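Local atomic coordinates of protein (sliding clamp) (Enterobacteria phage RB69, PDB entry 1B77), a protein that forms a trimeric ring, the sliding clamp of the phage replisome, which probably encircles DNA and tethers the polymerase to it for processive synthesis. Residues Ser130-Ile140 and Phe180-Lys188. Residues are numbered along the deposited sequence; the frame is centred on the assembly and turned at random.
Sequences SRGLQIDTIAI and FVINMANMK
Strands Thr137-Ile140 and Phe180-Asn183 run antiparallel, their axes 4.7 Å apart at closest and 155° from one another; Ile138 with Ile182 and Ile140 with Phe180 form the hydrogen-bonded pairs. The bond from Ile182 N to Ile138 O is short, 2.8 Å, and almost straight, with an N-H...O angle of 176°. Beyond the strand end Met184 N still reaches Asp136 O at 3.0 Å, but from above the carbonyl plane, as the chain turns into the 3-10 segment Met184-Asn186. A classic beta bulge, Asp136 and Thr137 set against Tyr152 of strand 146-152, marks the start of strand 137-143 on its other edge.

Met184 sends CG away from its backbone N and then folds back at the next two bonds (chi2 86°), which lays its thioether crosswise over Ile138. Its CE sits tightly in the fork of that isoleucine, 3.4 Å from CG2 and 3.5 Å from CD1, while SD lies 3.6 Å from Ser130 OG, a hydroxyl bonded to Leu126 O in its own helix. On the same face Ile138 lies alongside Ile182, CG1 to CB 3.8 Å, and the CD1 methyls of Ile140 and Ile182 meet at 4.0 Å. Backbone bonds thus fix the strand pairing, while the thioether bridges the C-terminal clamp domain's sheet, through CE on Ile138, and the end of helix 120-132, through SD against Ser130.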
loop_
_atom_site.group_PDB
_atom_site.type_symbol
_atom_site.label_atom_id
_atom_site.label_comp_id
_atom_site.label_asym_id
_atom_site.label_seq_id
_atom_site.Cartn_x
_atom_site.Cartn_y
_atom_site.Cartn_z
ATOM N N SER A 130 15.930 -13.556 -3.607
ATOM C CA SER A 130 15.314 -14.880 -3.664
ATOM C C SER A 130 13.872 -14.797 -4.157
ATOM O O SER A 130 13.438 -15.598 -4.982
ATOM C CB SER A 130 15.350 -15.556 -2.290
ATOM O OG SER A 130 16.620 -16.147 -2.049
ATOM N N ARG A 131 13.133 -13.818 -3.649
ATOM C CA ARG A 131 11.744 -13.632 -4.041
ATOM C C ARG A 131 11.589 -13.235 -5.509
ATOM O O ARG A 131 10.626 -13.623 -6.165
ATOM C CB ARG A 131 11.081 -12.573 -3.146
ATOM C CG ARG A 131 10.477 -13.134 -1.866
ATOM C CD ARG A 131 11.209 -12.686 -0.608
ATOM N NE ARG A 131 11.175 -11.235 -0.410
ATOM C CZ ARG A 131 11.550 -10.632 0.719
ATOM N NH1 ARG A 131 11.994 -11.349 1.744
ATOM N NH2 ARG A 131 11.506 -9.307 0.815
ATOM N N GLY A 132 12.542 -12.462 -6.020
ATOM C CA GLY A 132 12.476 -12.015 -7.403
ATOM C C GLY A 132 12.882 -13.029 -8.458
ATOM O O GLY A 132 12.534 -12.876 -9.631
ATOM N N LEU A 133 13.623 -14.058 -8.049
ATOM C CA LEU A 133 14.080 -15.103 -8.965
ATOM C C LEU A 133 13.435 -16.442 -8.620
ATOM O O LEU A 133 13.889 -17.490 -9.071
ATOM C CB LEU A 133 15.603 -15.258 -8.883
ATOM C CG LEU A 133 16.499 -14.111 -9.348
ATOM C CD1 LEU A 133 17.939 -14.391 -8.942
ATOM C CD2 LEU A 133 16.381 -13.956 -10.853
ATOM N N GLN A 134 12.378 -16.392 -7.821
ATOM C CA GLN A 134 11.663 -17.586 -7.384
ATOM C C GLN A 134 12.598 -18.629 -6.795
ATOM O O GLN A 134 12.500 -19.816 -7.111
ATOM C CB GLN A 134 10.873 -18.225 -8.532
ATOM C CG GLN A 134 9.849 -17.324 -9.194
ATOM C CD GLN A 134 10.453 -16.527 -10.321
ATOM O OE1 GLN A 134 10.949 -17.097 -11.290
ATOM N NE2 GLN A 134 10.421 -15.203 -10.202
ATOM N N ILE A 135 13.523 -18.183 -5.953
ATOM C CA ILE A 135 14.440 -19.109 -5.307
ATOM C C ILE A 135 13.682 -19.653 -4.104
ATOM O O ILE A 135 13.355 -18.908 -3.181
ATOM C CB ILE A 135 15.730 -18.398 -4.839
ATOM C CG1 ILE A 135 16.494 -17.859 -6.053
ATOM C CG2 ILE A 135 16.603 -19.374 -4.042
ATOM C CD1 ILE A 135 17.783 -17.133 -5.724
ATOM N N ASP A 136 13.384 -20.948 -4.127
ATOM C CA ASP A 136 12.649 -21.575 -3.038
ATOM C C ASP A 136 13.541 -22.460 -2.171
ATOM O O ASP A 136 13.091 -23.011 -1.159
ATOM C CB ASP A 136 11.493 -22.400 -3.603
ATOM C CG ASP A 136 11.965 -23.521 -4.517
ATOM O OD1 ASP A 136 13.160 -23.537 -4.884
ATOM O OD2 ASP A 136 11.131 -24.381 -4.885
ATOM N N THR A 137 14.805 -22.592 -2.556
ATOM C CA THR A 137 15.729 -23.422 -1.805
ATOM C C THR A 137 17.165 -22.968 -1.999
ATOM O O THR A 137 17.564 -22.592 -3.102
ATOM C CB THR A 137 15.643 -24.891 -2.250
ATOM O OG1 THR A 137 16.165 -25.007 -3.576
ATOM C CG2 THR A 137 14.201 -25.378 -2.257
ATOM N N ILE A 138 17.940 -22.998 -0.923
ATOM C CA ILE A 138 19.342 -22.619 -0.995
ATOM C C ILE A 138 20.181 -23.794 -0.516
ATOM O O ILE A 138 19.688 -24.673 0.188
ATOM C CB ILE A 138 19.672 -21.399 -0.101
ATOM C CG1 ILE A 138 19.428 -21.746 1.366
ATOM C CG2 ILE A 138 18.825 -20.210 -0.510
ATOM C CD1 ILE A 138 19.929 -20.700 2.332
ATOM N N ALA A 139 21.447 -23.803 -0.911
ATOM C CA ALA A 139 22.372 -24.849 -0.507
ATOM C C ALA A 139 23.677 -24.213 -0.038
ATOM O O ALA A 139 24.280 -23.413 -0.754
ATOM C CB ALA A 139 22.641 -25.795 -1.671
ATOM N N ILE A 140 24.098 -24.555 1.172
ATOM C CA ILE A 140 25.343 -24.029 1.720
ATOM C C ILE A 140 26.382 -25.122 1.503
ATOM O O ILE A 140 26.262 -26.228 2.038
ATOM C CB ILE A 140 25.184 -23.695 3.219
ATOM C CG1 ILE A 140 23.984 -22.754 3.396
ATOM C CG2 ILE A 140 26.441 -23.019 3.747
ATOM C CD1 ILE A 140 23.565 -22.527 4.832
ATOM N N PHE A 180 24.533 -28.647 2.298
ATOM C CA PHE A 180 23.355 -28.558 3.155
ATOM C C PHE A 180 22.252 -27.771 2.463
ATOM O O PHE A 180 22.444 -26.616 2.085
ATOM C CB PHE A 180 23.706 -27.899 4.496
ATOM C CG PHE A 180 24.745 -28.644 5.290
ATOM C CD1 PHE A 180 24.424 -29.825 5.958
ATOM C CD2 PHE A 180 26.048 -28.161 5.381
ATOM C CE1 PHE A 180 25.392 -30.511 6.708
ATOM C CE2 PHE A 180 27.014 -28.840 6.128
ATOM C CZ PHE A 180 26.684 -30.013 6.791
ATOM N N VAL A 181 21.095 -28.409 2.312
ATOM C CA VAL A 181 19.949 -27.804 1.643
ATOM C C VAL A 181 18.902 -27.244 2.604
ATOM O O VAL A 181 18.457 -27.931 3.529
ATOM C CB VAL A 181 19.268 -28.833 0.723
ATOM C CG1 VAL A 181 18.118 -28.184 -0.036
ATOM C CG2 VAL A 181 20.289 -29.418 -0.223
ATOM N N ILE A 182 18.496 -26.000 2.366
ATOM C CA ILE A 182 17.502 -25.345 3.208
ATOM C C ILE A 182 16.311 -24.813 2.416
ATOM O O ILE A 182 16.481 -24.170 1.382
ATOM C CB ILE A 182 18.134 -24.174 4.003
ATOM C CG1 ILE A 182 19.113 -24.723 5.043
ATOM C CG2 ILE A 182 17.051 -23.337 4.677
ATOM C CD1 ILE A 182 19.874 -23.656 5.795
ATOM N N ASN A 183 15.107 -25.099 2.899
ATOM C CA ASN A 183 13.893 -24.621 2.254
ATOM C C ASN A 183 13.798 -23.138 2.606
ATOM O O ASN A 183 13.644 -22.778 3.770
ATOM C CB ASN A 183 12.672 -25.384 2.784
ATOM C CG ASN A 183 11.346 -24.795 2.297
ATOM O OD1 ASN A 183 11.273 -24.182 1.226
ATOM N ND2 ASN A 183 10.287 -24.995 3.081
ATOM N N MET A 184 13.901 -22.285 1.597
ATOM C CA MET A 184 13.868 -20.854 1.833
ATOM C C MET A 184 12.661 -20.373 2.622
ATOM O O MET A 184 12.701 -19.318 3.246
ATOM C CB MET A 184 13.940 -20.091 0.514
ATOM C CG MET A 184 14.397 -18.662 0.697
ATOM S SD MET A 184 16.202 -18.447 0.711
ATOM C CE MET A 184 16.711 -19.483 2.014
ATOM N N ALA A 185 11.585 -21.148 2.599
ATOM C CA ALA A 185 10.377 -20.763 3.313
ATOM C C ALA A 185 10.571 -20.800 4.823
ATOM O O ALA A 185 9.739 -20.273 5.567
ATOM C CB ALA A 185 9.223 -21.670 2.917
ATOM N N ASN A 186 11.653 -21.423 5.285
ATOM C CA ASN A 186 11.901 -21.508 6.719
ATOM C C ASN A 186 12.880 -20.445 7.218
ATOM O O ASN A 186 13.176 -20.394 8.409
ATOM C CB ASN A 186 12.441 -22.892 7.077
ATOM C CG ASN A 186 11.558 -24.000 6.566
ATOM O OD1 ASN A 186 10.351 -23.991 6.793
ATOM N ND2 ASN A 186 12.151 -24.969 5.879
ATOM N N MET A 187 13.374 -19.609 6.306
ATOM C CA MET A 187 14.335 -18.562 6.668
ATOM C C MET A 187 13.666 -17.289 7.177
ATOM O O MET A 187 13.873 -16.209 6.619
ATOM C CB MET A 187 15.219 -18.223 5.461
ATOM C CG MET A 187 16.139 -19.348 5.034
ATOM S SD MET A 187 17.445 -19.697 6.223
ATOM C CE MET A 187 18.562 -18.331 5.884
ATOM N N LYS A 188 12.874 -17.428 8.235
ATOM C CA LYS A 188 12.160 -16.299 8.840
ATOM C C LYS A 188 13.108 -15.551 9.783
ATOM O O LYS A 188 12.739 -15.205 10.901
ATOM C CB LYS A 188 10.956 -16.810 9.645
ATOM C CG LYS A 188 10.067 -17.808 8.915
ATOM C CD LYS A 188 9.209 -17.150 7.853
ATOM C CE LYS A 188 8.418 -18.192 7.078
ATOM N NZ LYS A 188 7.546 -19.023 7.955
#